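Local coordinates for protein bacteriorhodopsin (Nanosalina sp., PDB 6EYU) that pumps protons inward across the cell membrane as a xenorhodopsin, with a bound retinal as the probable light-absorbing chromophore, at residues L30-P35 with G217-Y222; L103-L107 with L143-F148; M1-A5 with N64-D70. Numbering follows the deposited sequence.

Contact 1: residues L30-P35 with G217-Y222; sequences LFLYLP and GFLDMY. With MUN ([(2~{S})-2,3-bis(oxidanyl)propyl] (~{E})-undec-2-enoate), chain L; MUN ([(2~{S})-2,3-bis(oxidanyl)propyl] (~{E})-undec-2-enoate), chain T; LFA (eicosane), chain G.
This is a buried, almost entirely apolar helix-helix contact between the first and last transmembrane helices, 14-38 and 198-230. Both segments are helical and run in the same direction, their local axes 5° apart and 10.8 Å at closest approach. F31 lies level with G217 (CA-CA 7.0 Å) and P35 with M221 (CA-CA 7.5 Å); the first helix kinks at P35, whose nitrogen has no hydrogen to give to the preceding turn. F31, with chi1 at m, lays its ring against the glycine: F31 CZ is 3.6 Å from G217 CA, a place where any CB would clash. The ring then turns its edge to the face of F218, also m, with centroids 4.8 Å apart and planes at 58°. L34 CD2 reaches F218 CE1 at 3.7 Å along the rim of that ring, and eicosane covers its other face. Flexible M221 fills the remaining gap, placing CE 3.5 Å from F31 CD1 and SD 4.0 Å from P35 CD. On the lipid side, Y222 CB approaches OAB of one monoacylglycerol (chain L) at 3.3 Å. Parallel packing of first against last helix, closing the ring of seven, is characteristic of the microbial rhodopsin fold.

Contact 2: residues L103-L107 with L143-F148; sequences LLGAL and LLAKPF. With MUN ([(2~{S})-2,3-bis(oxidanyl)propyl] (~{E})-undec-2-enoate), chain V.
L107 CD2 sits over the face of the F148 ring, 4.1 Å from its centroid and 26° off the normal, a CH-pi contact at the heart of this buried interface. L107 takes chi1 t and chi2 p, which also brings CD2 within 3.8 Å of L144 CD2. Segment 103-107 is regular helix, with L107 N bonded to L103 O at 2.6 Å. Segment 143-148 is broken helix: 143-145 ends one helix, K146 leaves helical geometry (phi/psi -115/-91), and the next helix begins at P147. K146 is the N-cap residue of that helix, and proline suits its first turn, where a backbone N has no acceptor earlier in the helix, so the missing N-H costs no bond. The step is bridged by K146 N to L143 O at 3.3 Å and F148 N to L143 O at 3.2 Å. The order of partners is antiparallel: L103 meets P147 and F148 (L103 CD1 to P147 CB 3.8 Å; L103 CB to F148 CE2 3.7 Å), while L107 lies level with L143 (CA-CA 7.0 Å). F148, with chi1 near -90°, thus fills the space between L103 and L107, one turn apart. Small A106 lets L143 come near, A106 CB to L143 CD2 being 4.2 Å, and itself packs on I46 of the second subunit. A monoacylglycerol (chain V) lies along the outer side, its CAN 3.6 Å from L143 CD1. Interlocking leucines and a phenylalanine between helix 101-124 and the broken pair 128-145 and 147-152 are the antiparallel packing expected of neighbouring helices in the seven-helix rhodopsin bundle.

Contact 3: residues M1-A5 with N64-D70; sequences MVYEA and NQSFLSD. With MUN ([(2~{S})-2,3-bis(oxidanyl)propyl] (~{E})-undec-2-enoate), chain K; MUN ([(2~{S})-2,3-bis(oxidanyl)propyl] (~{E})-undec-2-enoate), chain B; MUN ([(2~{S})-2,3-bis(oxidanyl)propyl] (~{E})-undec-2-enoate), chain U.
An aspartate that binds the start of a short N-terminal helix defines this contact, which joins helix 2-7 to the loop linking helices 42-63 and 72-93, at the bundle end that is extracellular in this family. V2 to A5 are helical, with A5 N bonded to M1 O at 3.0 Å, and V2 lies level with D70 (CA-CA 4.9 Å). The first-turn amides have no acceptor earlier in the helix, so a carboxylate suits them: D70 OD1 accepts a hydrogen bond from Y3 N at 2.8 Å and 167°, and lies 2.9 Å from V2 N. D70 OD2 makes a long salt bridge of 3.6 Å to the terminal amine, M1 N. Y3, with chi1 t, swings its ring along the loop. Q65 CB covers one face, 3.6 Å from the centroid in a CH-pi contact, and S69 CB approaches Y3 CD2 at 3.7 Å. A type I turn from S66 to S69 shapes the loop, closed by S69 N to S66 O at 3.1 Å. S66 OG accepts from L68 N at 2.9 Å, an ST turn, and S66 N gives a bond of 2.5 Å to S69 OG; short serine hydroxyls reach nearby backbone. F67 and L68 touch a monoacylglycerol (chain K), and F67 meets Y71 of the third subunit. The contact sits over several helix ends of its chain: V2 packs on W73 of helix 72-93, D70 O accepts from Q122 of helix 101-124, and S69 OG bonds to N61 O near the end of helix 42-63.

Contacts 1 and 2 are buried helix pairs, each made by apolar side chains and edged by lipid; contact 3 is partly buried, at the end of the bundle, and relies on charge and backbone amides. No helix or loop segment is shared among the three, although helix 2-7 of contact 3 is followed in the chain by helix 14-38 of contact 1. Their centres lie about 23 Å (1 and 2), 32 Å (1 and 3) and 34 Å (2 and 3) apart. Along the chain, contact 2 is nested within the span closed by contact 1. Contact 1 pairs parallel helices, contact 2 antiparallel ones. Contacts 2 and 3 also touch neighbouring subunits; contact 1 touches none.

Contact 1: residues L30-P35 with G217-Y222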
loop_
_atom_site.group_PDB
_atom_site.type_symbol
_atom_site.label_atom_id
_atom_site.label_comp_id
_atom_site.label_asym_id
_atom_site.label_seq_id
_atom_site.Cartn_x
_atom_site.Cartn_y
_atom_site.Cartn_z
ATOM N N LEU A 30 -5.052 -11.728 -22.154
ATOM C CA LEU A 30 -4.278 -11.484 -23.366
ATOM C C LEU A 30 -2.951 -10.806 -23.034
ATOM O O LEU A 30 -1.910 -11.164 -23.583
ATOM C CB LEU A 30 -5.077 -10.615 -24.342
ATOM C CG LEU A 30 -5.864 -11.362 -25.422
ATOM C CD1 LEU A 30 -6.061 -12.822 -25.044
ATOM C CD2 LEU A 30 -7.203 -10.685 -25.668
ATOM N N PHE A 31 -2.990 -9.838 -22.124
ATOM C CA PHE A 31 -1.790 -9.095 -21.750
ATOM C C PHE A 31 -0.703 -10.044 -21.253
ATOM O O PHE A 31 0.479 -9.844 -21.526
ATOM C CB PHE A 31 -2.111 -8.062 -20.666
ATOM C CG PHE A 31 -2.933 -6.904 -21.155
ATOM C CD1 PHE A 31 -2.880 -6.507 -22.482
ATOM C CD2 PHE A 31 -3.700 -6.162 -20.272
ATOM C CE1 PHE A 31 -3.655 -5.459 -22.938
ATOM C CE2 PHE A 31 -4.486 -5.118 -20.722
ATOM C CZ PHE A 31 -4.464 -4.765 -22.057
ATOM N N LEU A 32 -1.110 -11.067 -20.508
ATOM C CA LEU A 32 -0.167 -12.029 -19.948
ATOM C C LEU A 32 0.494 -12.841 -21.057
ATOM O O LEU A 32 1.649 -13.249 -20.937
ATOM C CB LEU A 32 -0.883 -12.967 -18.974
ATOM C CG LEU A 32 -1.352 -12.311 -17.674
ATOM C CD1 LEU A 32 -1.926 -13.348 -16.721
ATOM C CD2 LEU A 32 -0.206 -11.554 -17.023
ATOM N N TYR A 33 -0.252 -13.084 -22.129
ATOM C CA TYR A 33 0.217 -13.934 -23.216
ATOM C C TYR A 33 1.063 -13.129 -24.198
ATOM O O TYR A 33 2.001 -13.655 -24.797
ATOM C CB TYR A 33 -0.974 -14.563 -23.944
ATOM C CG TYR A 33 -0.680 -14.983 -25.366
ATOM C CD1 TYR A 33 -0.116 -16.224 -25.633
ATOM C CD2 TYR A 33 -1.193 -14.260 -26.436
ATOM C CE1 TYR A 33 0.027 -16.681 -26.930
ATOM C CE2 TYR A 33 -1.055 -14.708 -27.736
ATOM C CZ TYR A 33 -0.436 -15.914 -27.978
ATOM O OH TYR A 33 -0.274 -16.354 -29.272
ATOM N N LEU A 34 0.783 -11.833 -24.288
ATOM C CA LEU A 34 1.291 -11.020 -25.387
ATOM C C LEU A 34 2.811 -10.900 -25.329
ATOM O O LEU A 34 3.470 -10.831 -26.367
ATOM C CB LEU A 34 0.659 -9.626 -25.359
ATOM C CG LEU A 34 -0.207 -9.281 -26.572
ATOM C CD1 LEU A 34 0.250 -10.062 -27.794
ATOM C CD2 LEU A 34 -1.674 -9.556 -26.277
ATOM N N PRO A 35 3.370 -10.826 -24.112
ATOM C CA PRO A 35 4.796 -10.548 -24.015
ATOM C C PRO A 35 5.665 -11.627 -24.656
ATOM O O PRO A 35 6.685 -11.313 -25.268
ATOM C CB PRO A 35 5.033 -10.490 -22.508
ATOM C CG PRO A 35 3.746 -9.976 -21.957
ATOM C CD PRO A 35 2.655 -10.466 -22.874
ATOM N N GLY A 217 -2.955 -0.955 -22.863
ATOM C CA GLY A 217 -2.094 -2.112 -22.653
ATOM C C GLY A 217 -1.581 -2.685 -23.960
ATOM O O GLY A 217 -0.397 -2.996 -24.089
ATOM N N PHE A 218 -2.480 -2.843 -24.926
ATOM C CA PHE A 218 -2.095 -3.266 -26.268
ATOM C C PHE A 218 -1.184 -2.228 -26.913
ATOM O O PHE A 218 -0.051 -2.530 -27.290
ATOM C CB PHE A 218 -3.339 -3.476 -27.134
ATOM C CG PHE A 218 -4.150 -4.678 -26.747
ATOM C CD1 PHE A 218 -3.627 -5.953 -26.883
ATOM C CD2 PHE A 218 -5.384 -4.528 -26.137
ATOM C CE1 PHE A 218 -4.342 -7.060 -26.469
ATOM C CE2 PHE A 218 -6.104 -5.631 -25.715
ATOM C CZ PHE A 218 -5.582 -6.899 -25.881
ATOM N N LEU A 219 -1.634 -0.978 -26.902
ATOM C CA LEU A 219 -0.904 0.114 -27.536
ATOM C C LEU A 219 0.544 0.141 -27.053
ATOM O O LEU A 219 1.470 0.290 -27.848
ATOM C CB LEU A 219 -1.583 1.447 -27.216
ATOM C CG LEU A 219 -1.472 2.555 -28.267
ATOM C CD1 LEU A 219 -0.764 3.766 -27.681
ATOM C CD2 LEU A 219 -0.759 2.064 -29.517
ATOM N N ASP A 220 0.730 -0.063 -25.753
ATOM C CA ASP A 220 2.044 0.070 -25.135
ATOM C C ASP A 220 2.972 -1.043 -25.606
ATOM O O ASP A 220 4.125 -0.796 -25.960
ATOM C CB ASP A 220 1.918 0.029 -23.610
ATOM C CG ASP A 220 3.263 0.037 -22.913
ATOM O OD1 ASP A 220 4.132 0.844 -23.305
ATOM O OD2 ASP A 220 3.422 -0.702 -21.918
ATOM N N MET A 221 2.449 -2.264 -25.647
ATOM C CA MET A 221 3.277 -3.443 -25.866
ATOM C C MET A 221 3.604 -3.597 -27.347
ATOM O O MET A 221 4.708 -4.010 -27.707
ATOM C CB MET A 221 2.560 -4.694 -25.356
ATOM C CG MET A 221 2.495 -4.790 -23.841
ATOM S SD MET A 221 2.179 -6.465 -23.257
ATOM C CE MET A 221 0.569 -6.257 -22.500
ATOM N N TYR A 222 2.701 -3.122 -28.199
ATOM C CA TYR A 222 2.913 -3.169 -29.641
ATOM C C TYR A 222 3.878 -2.074 -30.092
ATOM O O TYR A 222 4.710 -2.295 -30.972
ATOM C CB TYR A 222 1.580 -3.033 -30.381
ATOM C CG TYR A 222 0.893 -4.353 -30.651
ATOM C CD1 TYR A 222 1.306 -5.174 -31.692
ATOM C CD2 TYR A 222 -0.164 -4.783 -29.858
ATOM C CE1 TYR A 222 0.683 -6.383 -31.939
ATOM C CE2 TYR A 222 -0.789 -5.993 -30.096
ATOM C CZ TYR A 222 -0.363 -6.787 -31.138
ATOM O OH TYR A 222 -0.987 -7.990 -31.382
HETATM C CAR MUN L . -11.017 -6.231 -25.701
HETATM C CAQ MUN L . -10.120 -5.801 -26.862
HETATM C CAP MUN L . -9.861 -4.296 -26.774
HETATM C CAO MUN L . -9.506 -3.760 -28.162
HETATM C CAN MUN L . -8.286 -2.846 -28.056
HETATM C CAM MUN L . -7.143 -3.429 -28.890
HETATM C CAK MUN L . -6.701 -2.404 -29.936
HETATM C CAH MUN L . -5.466 -1.662 -29.421
HETATM C CAF MUN L . -4.617 -1.185 -30.601
HETATM C CAC MUN L . -3.251 -1.862 -30.740
HETATM C CAA MUN L . -2.365 -1.317 -31.864
HETATM O OAD MUN L . -2.862 -0.774 -32.851
HETATM O OAB MUN L . -1.049 -1.647 -31.765
HETATM C CAE MUN L . -0.476 -1.716 -33.073
HETATM C CAG MUN L . 0.370 -0.466 -33.328
HETATM O OAJ MUN L . 0.908 0.007 -32.091
HETATM C CAI MUN L . 1.514 -0.812 -34.283
HETATM O OAL MUN L . 2.144 -2.021 -33.855
HETATM C CAN MUN T . -9.989 -10.609 -32.867
HETATM C CAM MUN T . -8.975 -9.562 -33.329
HETATM C CAK MUN T . -7.719 -10.264 -33.850
HETATM C CAH MUN T . -6.721 -9.219 -34.355
HETATM C CAF MUN T . -5.359 -9.881 -34.584
HETATM C CAC MUN T . -4.327 -9.023 -35.326
HETATM C CAA MUN T . -2.863 -9.437 -35.145
HETATM O OAD MUN T . -2.573 -10.502 -34.599
HETATM O OAB MUN T . -1.969 -8.679 -35.836
HETATM C CAE MUN T . -1.046 -8.069 -34.928
HETATM C CAG MUN T . 0.336 -8.704 -35.097
HETATM O OAJ MUN T . 0.291 -9.673 -36.148
HETATM C CAI MUN T . 1.360 -7.621 -35.445
HETATM O OAL MUN T . 2.569 -8.235 -35.900
HETATM C C14 LFA G . -10.282 -8.341 -27.830
HETATM C C15 LFA G . -8.779 -8.288 -28.101
HETATM C C16 LFA G . -8.528 -8.397 -29.604
HETATM C C17 LFA G . -7.912 -7.096 -30.116
HETATM C C18 LFA G . -6.397 -7.249 -30.229
HETATM C C19 LFA G . -5.822 -6.051 -30.983
HETATM C C20 LFA G . -4.385 -6.349 -31.405
#

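Contact 2: residues L103-L107 with L143-F148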
loop_
_atom_site.group_PDB
_atom_site.type_symbol
_atom_site.label_atom_id
_atom_site.label_comp_id
_atom_site.label_asym_id
_atom_site.label_seq_id
_atom_site.Cartn_x
_atom_site.Cartn_y
_atom_site.Cartn_z
ATOM N N LEU A 103 12.130 9.423 -9.726
ATOM C CA LEU A 103 11.105 10.001 -10.589
ATOM C C LEU A 103 9.938 9.035 -10.763
ATOM O O LEU A 103 8.779 9.447 -10.790
ATOM C CB LEU A 103 11.699 10.354 -11.954
ATOM C CG LEU A 103 12.852 11.359 -11.919
ATOM C CD1 LEU A 103 13.309 11.702 -13.329
ATOM C CD2 LEU A 103 12.442 12.613 -11.164
ATOM N N LEU A 104 10.249 7.746 -10.848
ATOM C CA LEU A 104 9.223 6.710 -10.885
ATOM C C LEU A 104 8.396 6.738 -9.604
ATOM O O LEU A 104 7.169 6.645 -9.642
ATOM C CB LEU A 104 9.864 5.332 -11.056
ATOM C CG LEU A 104 9.561 4.598 -12.365
ATOM C CD1 LEU A 104 9.572 3.094 -12.141
ATOM C CD2 LEU A 104 8.229 5.044 -12.949
ATOM N N GLY A 105 9.078 6.858 -8.469
ATOM C CA GLY A 105 8.408 7.012 -7.183
ATOM C C GLY A 105 7.583 8.282 -7.117
ATOM O O GLY A 105 6.441 8.267 -6.656
ATOM N N ALA A 106 8.169 9.388 -7.564
ATOM C CA ALA A 106 7.464 10.664 -7.605
ATOM C C ALA A 106 6.249 10.577 -8.523
ATOM O O ALA A 106 5.159 11.028 -8.171
ATOM C CB ALA A 106 8.400 11.767 -8.072
ATOM N N LEU A 107 6.444 9.990 -9.700
ATOM C CA LEU A 107 5.355 9.804 -10.653
ATOM C C LEU A 107 4.212 9.020 -10.018
ATOM O O LEU A 107 3.055 9.436 -10.075
ATOM C CB LEU A 107 5.860 9.073 -11.900
ATOM C CG LEU A 107 4.899 9.040 -13.091
ATOM C CD1 LEU A 107 4.350 10.429 -13.381
ATOM C CD2 LEU A 107 5.591 8.468 -14.318
ATOM N N LEU A 143 6.334 15.892 -15.244
ATOM C CA LEU A 143 7.272 14.774 -15.190
ATOM C C LEU A 143 7.324 14.063 -16.538
ATOM O O LEU A 143 8.393 13.917 -17.132
ATOM C CB LEU A 143 6.853 13.783 -14.102
ATOM C CG LEU A 143 7.730 13.718 -12.851
ATOM C CD1 LEU A 143 8.429 15.044 -12.593
ATOM C CD2 LEU A 143 6.890 13.310 -11.650
ATOM N N LEU A 144 6.183 13.529 -16.960
ATOM C CA LEU A 144 6.089 12.830 -18.236
ATOM C C LEU A 144 6.726 13.656 -19.346
ATOM O O LEU A 144 7.383 13.112 -20.233
ATOM C CB LEU A 144 4.625 12.550 -18.579
ATOM C CG LEU A 144 3.899 11.573 -17.655
ATOM C CD1 LEU A 144 2.494 11.308 -18.174
ATOM C CD2 LEU A 144 4.682 10.276 -17.523
ATOM N N ALA A 145 6.371 14.935 -19.393
ATOM C CA ALA A 145 6.656 15.761 -20.559
ATOM C C ALA A 145 8.150 16.047 -20.673
ATOM O O ALA A 145 8.669 16.241 -21.772
ATOM C CB ALA A 145 5.872 17.061 -20.487
ATOM N N LYS A 146 8.839 16.075 -19.537
ATOM C CA LYS A 146 10.231 16.511 -19.505
ATOM C C LYS A 146 11.165 15.372 -19.108
ATOM O O LYS A 146 11.721 14.693 -19.974
ATOM C CB LYS A 146 10.402 17.690 -18.544
ATOM C CG LYS A 146 11.837 17.913 -18.097
ATOM C CD LYS A 146 12.528 18.965 -18.949
ATOM C CE LYS A 146 12.966 20.157 -18.113
ATOM N N PRO A 147 11.441 15.238 -17.802
ATOM C CA PRO A 147 12.507 14.352 -17.342
ATOM C C PRO A 147 12.363 12.929 -17.875
ATOM O O PRO A 147 13.346 12.333 -18.312
ATOM C CB PRO A 147 12.368 14.374 -15.814
ATOM C CG PRO A 147 11.020 14.948 -15.533
ATOM C CD PRO A 147 10.708 15.855 -16.683
ATOM N N PHE A 148 11.134 12.424 -17.919
ATOM C CA PHE A 148 10.881 11.099 -18.474
ATOM C C PHE A 148 11.105 11.096 -19.980
ATOM O O PHE A 148 11.671 10.152 -20.530
ATOM C CB PHE A 148 9.455 10.646 -18.156
ATOM C CG PHE A 148 9.335 9.899 -16.861
ATOM C CD1 PHE A 148 9.739 8.577 -16.775
ATOM C CD2 PHE A 148 9.041 10.577 -15.689
ATOM C CE1 PHE A 148 9.742 7.914 -15.563
ATOM C CE2 PHE A 148 9.045 9.923 -14.472
ATOM C CZ PHE A 148 9.390 8.587 -14.410
HETATM C CAQ MUN V . 5.173 16.094 -8.043
HETATM C CAP MUN V . 6.140 16.102 -9.228
HETATM C CAO MUN V . 7.402 16.883 -8.853
HETATM C CAN MUN V . 8.633 16.009 -9.106
HETATM C CAM MUN V . 9.847 16.893 -9.413
HETATM C CAK MUN V . 11.108 16.024 -9.428
HETATM C CAH MUN V . 12.293 16.807 -10.007
HETATM C CAF MUN V . 11.926 17.395 -11.376
HETATM C CAC MUN V . 12.768 16.889 -12.586
HETATM C CAA MUN V . 14.254 16.549 -12.287
HETATM O OAD MUN V . 14.580 16.119 -11.181
HETATM O OAB MUN V . 15.027 16.429 -13.404
HETATM C CAE MUN V . 16.316 15.898 -13.085
HETATM C CAG MUN V . 17.183 15.871 -14.348
HETATM O OAJ MUN V . 16.814 16.956 -15.202
HETATM C CAI MUN V . 18.658 16.004 -13.964
HETATM O OAL MUN V . 19.410 16.440 -15.101
#

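Contact 3: residues M1-A5 with N64-D70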
loop_
_atom_site.group_PDB
_atom_site.type_symbol
_atom_site.label_atom_id
_atom_site.label_comp_id
_atom_site.label_asym_id
_atom_site.label_seq_id
_atom_site.Cartn_x
_atom_site.Cartn_y
_atom_site.Cartn_z
ATOM N N MET A 1 -23.816 8.981 -1.820
ATOM C CA MET A 1 -25.049 8.508 -2.511
ATOM C C MET A 1 -24.752 8.142 -3.962
ATOM O O MET A 1 -25.666 7.998 -4.774
ATOM C CB MET A 1 -26.132 9.588 -2.462
ATOM C CG MET A 1 -25.621 10.995 -2.733
ATOM S SD MET A 1 -25.315 11.303 -4.483
ATOM C CE MET A 1 -26.990 11.357 -5.118
ATOM N N VAL A 2 -23.475 7.932 -4.269
ATOM C CA VAL A 2 -23.044 7.751 -5.651
ATOM C C VAL A 2 -23.677 6.504 -6.260
ATOM O O VAL A 2 -24.261 6.561 -7.343
ATOM C CB VAL A 2 -21.511 7.632 -5.753
ATOM C CG1 VAL A 2 -21.103 7.239 -7.165
ATOM C CG2 VAL A 2 -20.848 8.938 -5.345
ATOM N N TYR A 3 -23.563 5.379 -5.561
ATOM C CA TYR A 3 -24.164 4.132 -6.020
ATOM C C TYR A 3 -25.650 4.327 -6.299
ATOM O O TYR A 3 -26.149 3.941 -7.356
ATOM C CB TYR A 3 -23.972 3.027 -4.979
ATOM C CG TYR A 3 -24.636 1.719 -5.351
ATOM C CD1 TYR A 3 -25.967 1.481 -5.033
ATOM C CD2 TYR A 3 -23.978 0.789 -6.146
ATOM C CE1 TYR A 3 -26.607 0.329 -5.449
ATOM C CE2 TYR A 3 -24.608 -0.368 -6.563
ATOM C CZ TYR A 3 -25.920 -0.596 -6.208
ATOM O OH TYR A 3 -26.547 -1.754 -6.607
ATOM N N GLU A 4 -26.351 4.935 -5.347
ATOM C CA GLU A 4 -27.803 5.040 -5.414
ATOM C C GLU A 4 -28.228 5.859 -6.628
ATOM O O GLU A 4 -29.225 5.549 -7.279
ATOM C CB GLU A 4 -28.348 5.684 -4.137
ATOM C CG GLU A 4 -28.749 4.686 -3.064
ATOM N N ALA A 5 -27.520 6.958 -6.869
ATOM C CA ALA A 5 -27.831 7.839 -7.988
ATOM C C ALA A 5 -27.606 7.117 -9.312
ATOM O O ALA A 5 -28.397 7.253 -10.245
ATOM C CB ALA A 5 -26.976 9.095 -7.921
ATOM N N ASN A 64 -23.274 -4.418 -7.732
ATOM C CA ASN A 64 -23.733 -4.954 -6.455
ATOM C C ASN A 64 -23.341 -4.016 -5.323
ATOM O O ASN A 64 -22.163 -3.895 -4.986
ATOM C CB ASN A 64 -23.120 -6.334 -6.208
ATOM C CG ASN A 64 -23.692 -7.399 -7.119
ATOM O OD1 ASN A 64 -23.015 -7.883 -8.026
ATOM N ND2 ASN A 64 -24.909 -7.840 -6.822
ATOM N N GLN A 65 -24.331 -3.351 -4.736
ATOM C CA GLN A 65 -24.059 -2.350 -3.715
ATOM C C GLN A 65 -23.176 -2.932 -2.620
ATOM O O GLN A 65 -23.457 -4.004 -2.085
ATOM C CB GLN A 65 -25.358 -1.827 -3.106
ATOM C CG GLN A 65 -25.199 -1.343 -1.673
ATOM C CD GLN A 65 -25.892 -0.018 -1.425
ATOM O OE1 GLN A 65 -25.253 0.974 -1.073
ATOM N NE2 GLN A 65 -27.201 0.015 -1.641
ATOM N N SER A 66 -22.206 -2.137 -2.184
ATOM C CA SER A 66 -21.380 -2.485 -1.039
ATOM C C SER A 66 -20.935 -1.202 -0.348
ATOM O O SER A 66 -21.276 -0.104 -0.787
ATOM C CB SER A 66 -20.160 -3.287 -1.494
ATOM O OG SER A 66 -19.073 -2.432 -1.804
ATOM N N PHE A 67 -20.211 -1.340 0.758
ATOM C CA PHE A 67 -19.723 -0.178 1.488
ATOM C C PHE A 67 -18.666 0.560 0.669
ATOM O O PHE A 67 -18.541 1.782 0.764
ATOM C CB PHE A 67 -19.149 -0.598 2.843
ATOM C CG PHE A 67 -17.794 -1.239 2.757
ATOM C CD1 PHE A 67 -17.677 -2.614 2.633
ATOM C CD2 PHE A 67 -16.652 -0.498 3.009
ATOM C CE1 PHE A 67 -16.435 -3.221 2.644
ATOM C CE2 PHE A 67 -15.407 -1.097 3.022
ATOM C CZ PHE A 67 -15.299 -2.462 2.838
ATOM N N LEU A 68 -18.081 -0.153 -0.288
ATOM C CA LEU A 68 -17.047 0.417 -1.148
ATOM C C LEU A 68 -17.653 1.186 -2.321
ATOM O O LEU A 68 -16.944 1.897 -3.035
ATOM C CB LEU A 68 -16.138 -0.692 -1.679
ATOM C CG LEU A 68 -14.700 -0.671 -1.162
ATOM C CD1 LEU A 68 -14.577 0.251 0.041
ATOM C CD2 LEU A 68 -14.244 -2.079 -0.814
ATOM N N SER A 69 -18.923 0.919 -2.606
ATOM C CA SER A 69 -19.513 1.280 -3.892
ATOM C C SER A 69 -19.385 2.778 -4.153
ATOM O O SER A 69 -19.110 3.197 -5.278
ATOM C CB SER A 69 -20.986 0.872 -3.932
ATOM O OG SER A 69 -21.132 -0.530 -3.785
ATOM N N ASP A 70 -19.723 3.578 -3.148
ATOM C CA ASP A 70 -19.783 5.026 -3.309
ATOM C C ASP A 70 -18.416 5.582 -3.696
ATOM O O ASP A 70 -18.311 6.697 -4.204
ATOM C CB ASP A 70 -20.266 5.686 -2.015
ATOM C CG ASP A 70 -21.777 5.723 -1.908
ATOM O OD1 ASP A 70 -22.452 5.568 -2.948
ATOM O OD2 ASP A 70 -22.291 5.924 -0.788
HETATM C CAR MUN K . -5.933 4.118 2.035
HETATM C CAQ MUN K . -5.785 5.625 2.249
HETATM C CAP MUN K . -7.162 6.239 2.507
HETATM C CAO MUN K . -8.194 5.557 1.609
HETATM C CAN MUN K . -9.398 5.128 2.449
HETATM C CAM MUN K . -10.041 3.891 1.820
HETATM C CAK MUN K . -11.478 3.749 2.326
HETATM C CAH MUN K . -12.426 3.619 1.132
HETATM C CAF MUN K . -13.798 3.141 1.613
HETATM C CAC MUN K . -14.476 4.036 2.655
HETATM C CAA MUN K . -15.835 3.542 3.160
HETATM O OAD MUN K . -16.160 2.361 3.051
HETATM O OAB MUN K . -16.607 4.491 3.758
HETATM C CAE MUN K . -17.654 4.880 2.865
HETATM C CAG MUN K . -19.011 4.613 3.521
HETATM O OAJ MUN K . -18.941 3.409 4.289
HETATM C CAI MUN K . -19.373 5.783 4.437
HETATM O OAL MUN K . -20.377 6.586 3.811
HETATM C CAR MUN B . -10.266 -2.055 -1.830
HETATM C CAQ MUN B . -9.956 -1.926 -0.338
HETATM C CAP MUN B . -8.469 -1.618 -0.151
HETATM C CAO MUN B . -8.181 -1.396 1.335
HETATM C CAN MUN B . -9.413 -0.786 2.006
HETATM C CAM MUN B . -9.820 -1.645 3.206
HETATM C CAK MUN B . -11.216 -1.233 3.681
HETATM C CAH MUN B . -11.219 -1.089 5.205
HETATM C CAF MUN B . -11.736 -2.381 5.845
HETATM C CAC MUN B . -13.242 -2.431 6.124
HETATM C CAA MUN B . -13.894 -1.095 6.490
HETATM O OAD MUN B . -13.409 -0.030 6.113
HETATM O OAB MUN B . -15.093 -1.199 7.127
HETATM C CAE MUN B . -15.971 -0.151 6.703
HETATM C CAG MUN B . -17.419 -0.543 7.007
HETATM O OAJ MUN B . -17.724 -1.781 6.359
HETATM C CAI MUN B . -17.602 -0.702 8.519
HETATM O OAL MUN B . -18.851 -1.343 8.784
HETATM C CAN MUN U . -15.644 -12.474 -16.996
HETATM C CAM MUN U . -16.054 -11.902 -15.637
HETATM C CAK MUN U . -17.577 -11.944 -15.505
HETATM C CAH MUN U . -18.174 -10.652 -16.068
HETATM C CAF MUN U . -18.848 -9.861 -14.944
HETATM C CAC MUN U . -20.077 -10.541 -14.303
HETATM C CAA MUN U . -20.815 -9.719 -13.222
HETATM O OAD MUN U . -20.198 -8.894 -12.551
HETATM O OAB MUN U . -22.018 -10.232 -12.848
HETATM C CAE MUN U . -22.126 -10.158 -11.422
HETATM C CAG MUN U . -23.411 -9.423 -11.038
HETATM O OAJ MUN U . -24.153 -9.109 -12.219
HETATM C CAI MUN U . -24.255 -10.316 -10.126
HETATM O OAL MUN U . -25.578 -9.784 -10.027
#